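Long-range contact in cellulase (Uncultured bacterium, PDB 6XSO), which probably hydrolyses internal beta-1,4 links of cellulose and related plant polysaccharides such as xylan, as a broad-specificity family 5 endoglucanase: residues A[26-40]-A[344-358]. Sequence-based numbering, arbitrary orientation.
Sequences VKNMGVGWNLGNTLD and IATFYWMGLSDGASR
G32 and W33 of strand 31-34 pair in parallel with F347 and Y348 of strand 345-349, the first-to-last strand seam that closes the eight-stranded (beta/alpha)8 barrel of this family 5 glycoside hydrolase. Backbone bonds pair the strands here, and side chains tie together the loops that follow them. G32 N donates to T346 O (2.8 Å) and Y348 N to G32 O, while two waters bridge the segments: one links G30 O to T346 N, the other G32 O to T346 OG1. Inside the barrel, G32 CA lies over the face of the F347 ring, 4.1 Å from its centroid, where a beta carbon would run into the ring; the M29 sulfur meets the same ring at its edge, a Met-aromatic contact. N34 grips Y348 O twice, through its backbone N and through ND2 (3.2 Å) from above the carbonyl plane; its OD1 is taken by R80.

At the C-terminal end of the seam W33 leaves the sheet on its outer face, and CG anti to the backbone N (chi1 -178°) swings the indole along the 350-353 loop, bringing NE1 to M350 O at 2.9 Å, nearly in the ring plane, as L352 CD1 packs near CD1. M350 bends at chi3 (72°), setting its sulfur and methyl against N37. R358, extended from CG to NE, spends three N-H groups on backbone and hydroxyl oxygens: NE on S353 O, NH2 on a lone pair of G36 O (3.2 Å), which T38 OG1 also reaches as a donor, and NH1 on T38 OG1 (2.8 Å, 170°), with L35 CD1 over one guanidinium face. A methionine in its place would probably leave S353 O, G36 O and T38 OG1 each without its N-H partner from this side chain, and the 36-38 loop less firmly tied to the 353-358 segment. The loops are thus joined by a largely buried guanidinium that is probably stabilised by neutral oxygens from both segments.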
loop_
_atom_site.group_PDB
_atom_site.type_symbol
_atom_site.label_atom_id
_atom_site.label_comp_id
_atom_site.label_asym_id
_atom_site.label_seq_id
_atom_site.Cartn_x
_atom_site.Cartn_y
_atom_site.Cartn_z
ATOM N N VAL A 26 2.776 10.552 8.029
ATOM C CA VAL A 26 1.540 10.386 7.274
ATOM C C VAL A 26 0.938 11.739 6.938
ATOM O O VAL A 26 0.475 11.968 5.817
ATOM C CB VAL A 26 0.585 9.475 8.068
ATOM C CG1 VAL A 26 -0.801 9.480 7.445
ATOM C CG2 VAL A 26 1.153 8.055 8.142
ATOM N N LYS A 27 0.989 12.682 7.874
ATOM C CA LYS A 27 0.568 14.040 7.547
ATOM C C LYS A 27 1.445 14.646 6.458
ATOM O O LYS A 27 0.947 15.312 5.539
ATOM C CB LYS A 27 0.634 14.908 8.805
ATOM C CG LYS A 27 0.408 16.397 8.582
ATOM C CD LYS A 27 0.589 17.169 9.891
ATOM C CE LYS A 27 0.544 18.684 9.679
ATOM N NZ LYS A 27 1.684 19.176 8.845
ATOM N N ASN A 28 2.760 14.446 6.553
ATOM C CA ASN A 28 3.680 15.121 5.643
ATOM C C ASN A 28 3.688 14.504 4.249
ATOM O O ASN A 28 4.211 15.132 3.320
ATOM C CB ASN A 28 5.099 15.137 6.207
ATOM C CG ASN A 28 5.235 16.037 7.399
ATOM O OD1 ASN A 28 4.483 16.991 7.550
ATOM N ND2 ASN A 28 6.211 15.755 8.245
ATOM N N MET A 29 3.129 13.301 4.092
ATOM C CA MET A 29 3.031 12.691 2.773
ATOM C C MET A 29 2.162 13.499 1.810
ATOM O O MET A 29 2.336 13.392 0.588
ATOM C CB MET A 29 2.420 11.303 2.884
ATOM C CG MET A 29 3.350 10.252 3.439
ATOM S SD MET A 29 2.502 8.724 3.880
ATOM C CE MET A 29 3.864 7.784 4.581
ATOM N N GLY A 30 1.259 14.332 2.313
ATOM C CA GLY A 30 0.402 15.075 1.401
ATOM C C GLY A 30 -0.542 14.140 0.664
ATOM O O GLY A 30 -1.196 13.278 1.265
ATOM N N VAL A 31 -0.615 14.318 -0.656
ATOM C CA VAL A 31 -1.349 13.408 -1.525
ATOM C C VAL A 31 -0.351 12.536 -2.271
ATOM O O VAL A 31 0.658 13.032 -2.780
ATOM C CB VAL A 31 -2.302 14.098 -2.522
ATOM C CG1 VAL A 31 -3.548 14.545 -1.798
ATOM C CG2 VAL A 31 -1.615 15.232 -3.263
ATOM N N GLY A 32 -0.667 11.240 -2.349
ATOM C CA GLY A 32 0.210 10.254 -2.941
ATOM C C GLY A 32 -0.388 9.592 -4.174
ATOM O O GLY A 32 -1.562 9.767 -4.507
ATOM N N TRP A 33 0.448 8.781 -4.828
ATOM C CA TRP A 33 0.083 8.062 -6.035
ATOM C C TRP A 33 0.770 6.708 -6.006
ATOM O O TRP A 33 1.863 6.575 -5.449
ATOM C CB TRP A 33 0.586 8.807 -7.254
ATOM C CG TRP A 33 0.222 8.188 -8.578
ATOM C CD1 TRP A 33 -1.036 7.973 -9.081
ATOM C CD2 TRP A 33 1.135 7.726 -9.576
ATOM N NE1 TRP A 33 -0.955 7.420 -10.338
ATOM C CE2 TRP A 33 0.370 7.256 -10.660
ATOM C CE3 TRP A 33 2.531 7.684 -9.667
ATOM C CZ2 TRP A 33 0.956 6.752 -11.819
ATOM C CZ3 TRP A 33 3.105 7.172 -10.815
ATOM C CH2 TRP A 33 2.324 6.716 -11.870
ATOM N N ASN A 34 0.118 5.714 -6.626
ATOM C CA ASN A 34 0.654 4.364 -6.770
ATOM C C ASN A 34 1.244 4.150 -8.158
ATOM O O ASN A 34 0.545 4.305 -9.167
ATOM C CB ASN A 34 -0.437 3.297 -6.617
ATOM C CG ASN A 34 -0.769 3.007 -5.213
ATOM O OD1 ASN A 34 -0.174 2.142 -4.584
ATOM N ND2 ASN A 34 -1.764 3.715 -4.696
ATOM N N LEU A 35 2.494 3.687 -8.202
ATOM C CA LEU A 35 3.118 3.194 -9.435
ATOM C C LEU A 35 2.649 1.760 -9.688
ATOM O O LEU A 35 3.394 0.780 -9.578
ATOM C CB LEU A 35 4.629 3.266 -9.300
ATOM C CG LEU A 35 5.409 2.969 -10.592
ATOM C CD1 LEU A 35 5.364 4.104 -11.592
ATOM C CD2 LEU A 35 6.868 2.610 -10.254
ATOM N N GLY A 36 1.348 1.639 -9.983
ATOM C CA GLY A 36 0.729 0.330 -10.047
ATOM C C GLY A 36 1.000 -0.428 -11.347
ATOM O O GLY A 36 1.343 0.128 -12.393
ATOM N N ASN A 37 0.828 -1.756 -11.251
ATOM C CA ASN A 37 0.951 -2.676 -12.381
ATOM C C ASN A 37 2.355 -2.643 -12.989
ATOM O O ASN A 37 2.542 -2.865 -14.191
ATOM C CB ASN A 37 -0.120 -2.421 -13.451
ATOM C CG ASN A 37 -1.502 -2.941 -13.071
ATOM O OD1 ASN A 37 -1.763 -3.418 -11.955
ATOM N ND2 ASN A 37 -2.411 -2.843 -14.029
ATOM N N THR A 38 3.355 -2.403 -12.153
ATOM C CA THR A 38 4.737 -2.149 -12.573
ATOM C C THR A 38 5.635 -3.153 -11.886
ATOM O O THR A 38 5.709 -4.319 -12.315
ATOM C CB THR A 38 5.055 -0.659 -12.347
ATOM O OG1 THR A 38 4.075 0.145 -13.037
ATOM C CG2 THR A 38 6.412 -0.321 -12.932
ATOM N N LEU A 39 6.292 -2.799 -10.775
ATOM C CA LEU A 39 7.110 -3.811 -10.097
ATOM C C LEU A 39 6.260 -4.870 -9.402
ATOM O O LEU A 39 6.793 -5.914 -8.997
ATOM C CB LEU A 39 8.049 -3.149 -9.092
ATOM C CG LEU A 39 8.926 -2.017 -9.644
ATOM C CD1 LEU A 39 9.913 -1.496 -8.603
ATOM C CD2 LEU A 39 9.668 -2.456 -10.903
ATOM N N ASP A 40 4.954 -4.618 -9.266
ATOM C CA ASP A 40 3.991 -5.602 -8.776
ATOM C C ASP A 40 3.467 -6.534 -9.864
ATOM O O ASP A 40 2.825 -7.541 -9.537
ATOM C CB ASP A 40 2.808 -4.891 -8.096
ATOM C CG ASP A 40 2.270 -3.664 -8.898
ATOM O OD1 ASP A 40 3.065 -2.878 -9.457
ATOM O OD2 ASP A 40 1.023 -3.485 -8.931
ATOM N N ILE A 344 -5.021 11.538 7.703
ATOM C CA ILE A 344 -4.931 10.286 6.956
ATOM C C ILE A 344 -4.403 10.591 5.560
ATOM O O ILE A 344 -4.925 11.478 4.873
ATOM C CB ILE A 344 -6.315 9.614 6.877
ATOM C CG1 ILE A 344 -6.784 9.197 8.274
ATOM C CG2 ILE A 344 -6.307 8.471 5.872
ATOM C CD1 ILE A 344 -8.199 8.632 8.301
ATOM N N ALA A 345 -3.344 9.896 5.152
ATOM C CA ALA A 345 -2.777 10.089 3.825
ATOM C C ALA A 345 -3.484 9.192 2.818
ATOM O O ALA A 345 -3.898 8.078 3.140
ATOM C CB ALA A 345 -1.287 9.747 3.823
ATOM N N THR A 346 -3.635 9.694 1.596
ATOM C CA THR A 346 -4.287 8.964 0.511
ATOM C C THR A 346 -3.320 8.783 -0.651
ATOM O O THR A 346 -2.512 9.678 -0.936
ATOM C CB THR A 346 -5.541 9.689 -0.010
ATOM O OG1 THR A 346 -5.201 10.886 -0.698
ATOM C CG2 THR A 346 -6.476 10.027 1.139
ATOM N N PHE A 347 -3.385 7.598 -1.293
ATOM C CA PHE A 347 -2.548 7.260 -2.450
ATOM C C PHE A 347 -3.458 6.782 -3.586
ATOM O O PHE A 347 -4.012 5.681 -3.520
ATOM C CB PHE A 347 -1.511 6.170 -2.087
ATOM C CG PHE A 347 -0.380 6.644 -1.200
ATOM C CD1 PHE A 347 -0.587 6.882 0.144
ATOM C CD2 PHE A 347 0.915 6.803 -1.703
ATOM C CE1 PHE A 347 0.451 7.308 0.960
ATOM C CE2 PHE A 347 1.966 7.221 -0.887
ATOM C CZ PHE A 347 1.737 7.472 0.436
ATOM N N TYR A 348 -3.617 7.604 -4.630
ATOM C CA TYR A 348 -4.506 7.268 -5.742
ATOM C C TYR A 348 -3.965 6.073 -6.537
ATOM O O TYR A 348 -2.757 5.935 -6.723
ATOM C CB TYR A 348 -4.685 8.506 -6.657
ATOM C CG TYR A 348 -5.781 8.280 -7.647
ATOM C CD1 TYR A 348 -5.491 7.824 -8.929
ATOM C CD2 TYR A 348 -7.112 8.473 -7.297
ATOM C CE1 TYR A 348 -6.501 7.554 -9.828
ATOM C CE2 TYR A 348 -8.120 8.209 -8.191
ATOM C CZ TYR A 348 -7.811 7.744 -9.448
ATOM O OH TYR A 348 -8.840 7.460 -10.311
ATOM N N TRP A 349 -4.863 5.192 -6.994
ATOM C CA TRP A 349 -4.448 3.980 -7.711
ATOM C C TRP A 349 -4.330 4.242 -9.215
ATOM O O TRP A 349 -5.342 4.357 -9.911
ATOM C CB TRP A 349 -5.434 2.829 -7.484
ATOM C CG TRP A 349 -4.972 1.604 -8.249
ATOM C CD1 TRP A 349 -5.509 1.092 -9.400
ATOM C CD2 TRP A 349 -3.831 0.806 -7.950
ATOM N NE1 TRP A 349 -4.775 0.007 -9.822
ATOM C CE2 TRP A 349 -3.733 -0.185 -8.955
ATOM C CE3 TRP A 349 -2.874 0.826 -6.928
ATOM C CZ2 TRP A 349 -2.721 -1.144 -8.958
ATOM C CZ3 TRP A 349 -1.882 -0.129 -6.922
ATOM C CH2 TRP A 349 -1.811 -1.110 -7.929
ATOM N N MET A 350 -3.099 4.270 -9.725
ATOM C CA MET A 350 -2.814 4.330 -11.167
ATOM C C MET A 350 -3.511 5.530 -11.812
ATOM O O MET A 350 -3.623 6.606 -11.211
ATOM C CB MET A 350 -3.117 2.984 -11.808
ATOM C CG MET A 350 -2.174 1.868 -11.377
ATOM S SD MET A 350 -2.410 0.306 -12.259
ATOM C CE MET A 350 -1.753 0.721 -13.870
ATOM N N GLY A 351 -3.948 5.374 -13.052
ATOM C CA GLY A 351 -4.411 6.520 -13.792
ATOM C C GLY A 351 -3.320 7.567 -13.780
ATOM O O GLY A 351 -2.138 7.253 -13.593
ATOM N N LEU A 352 -3.735 8.811 -13.982
ATOM C CA LEU A 352 -2.921 10.024 -13.941
ATOM C C LEU A 352 -1.864 10.060 -15.035
ATOM O O LEU A 352 -1.946 10.912 -15.925
ATOM C CB LEU A 352 -2.302 10.280 -12.570
ATOM C CG LEU A 352 -3.254 10.278 -11.372
ATOM C CD1 LEU A 352 -2.544 10.912 -10.173
ATOM C CD2 LEU A 352 -4.594 10.954 -11.609
ATOM N N SER A 353 -0.844 9.202 -14.940
ATOM C CA SER A 353 0.169 9.028 -15.984
ATOM C C SER A 353 0.348 7.529 -16.163
ATOM O O SER A 353 0.867 6.851 -15.268
ATOM C CB SER A 353 1.489 9.694 -15.601
ATOM O OG SER A 353 2.435 9.591 -16.666
ATOM N N ASP A 354 -0.108 7.013 -17.301
ATOM C CA ASP A 354 -0.271 5.580 -17.484
ATOM C C ASP A 354 0.356 5.142 -18.792
ATOM O O ASP A 354 0.276 5.846 -19.803
ATOM C CB ASP A 354 -1.756 5.201 -17.531
ATOM C CG ASP A 354 -1.969 3.707 -17.529
ATOM O OD1 ASP A 354 -1.715 3.093 -16.473
ATOM O OD2 ASP A 354 -2.379 3.139 -18.569
ATOM N N GLY A 355 0.942 3.958 -18.781
ATOM C CA GLY A 355 1.429 3.405 -20.023
ATOM C C GLY A 355 2.512 4.278 -20.615
ATOM O O GLY A 355 3.351 4.832 -19.902
ATOM N N ALA A 356 2.490 4.413 -21.945
ATOM C CA ALA A 356 3.529 5.174 -22.629
ATOM C C ALA A 356 3.568 6.631 -22.185
ATOM O O ALA A 356 4.583 7.304 -22.403
ATOM C CB ALA A 356 3.319 5.088 -24.137
ATOM N N SER A 357 2.487 7.136 -21.578
ATOM C CA SER A 357 2.489 8.515 -21.097
ATOM C C SER A 357 3.567 8.721 -20.044
ATOM O O SER A 357 4.142 9.810 -19.937
ATOM C CB SER A 357 1.116 8.891 -20.539
ATOM O OG SER A 357 0.136 8.886 -21.568
ATOM N N ARG A 358 3.860 7.685 -19.263
ATOM C CA ARG A 358 4.878 7.812 -18.232
ATOM C C ARG A 358 6.258 8.079 -18.813
ATOM O O ARG A 358 7.105 8.689 -18.151
ATOM C CB ARG A 358 4.927 6.518 -17.415
ATOM C CG ARG A 358 3.709 6.243 -16.587
ATOM C CD ARG A 358 3.901 4.936 -15.844
ATOM N NE ARG A 358 2.771 4.549 -15.000
ATOM C CZ ARG A 358 2.759 3.426 -14.286
ATOM N NH1 ARG A 358 3.836 2.645 -14.314
ATOM N NH2 ARG A 358 1.707 3.099 -13.548
HETATM O O HOH W 1 -3.811 12.581 1.087
HETATM O O HOH W 2 -4.185 10.654 -3.402
#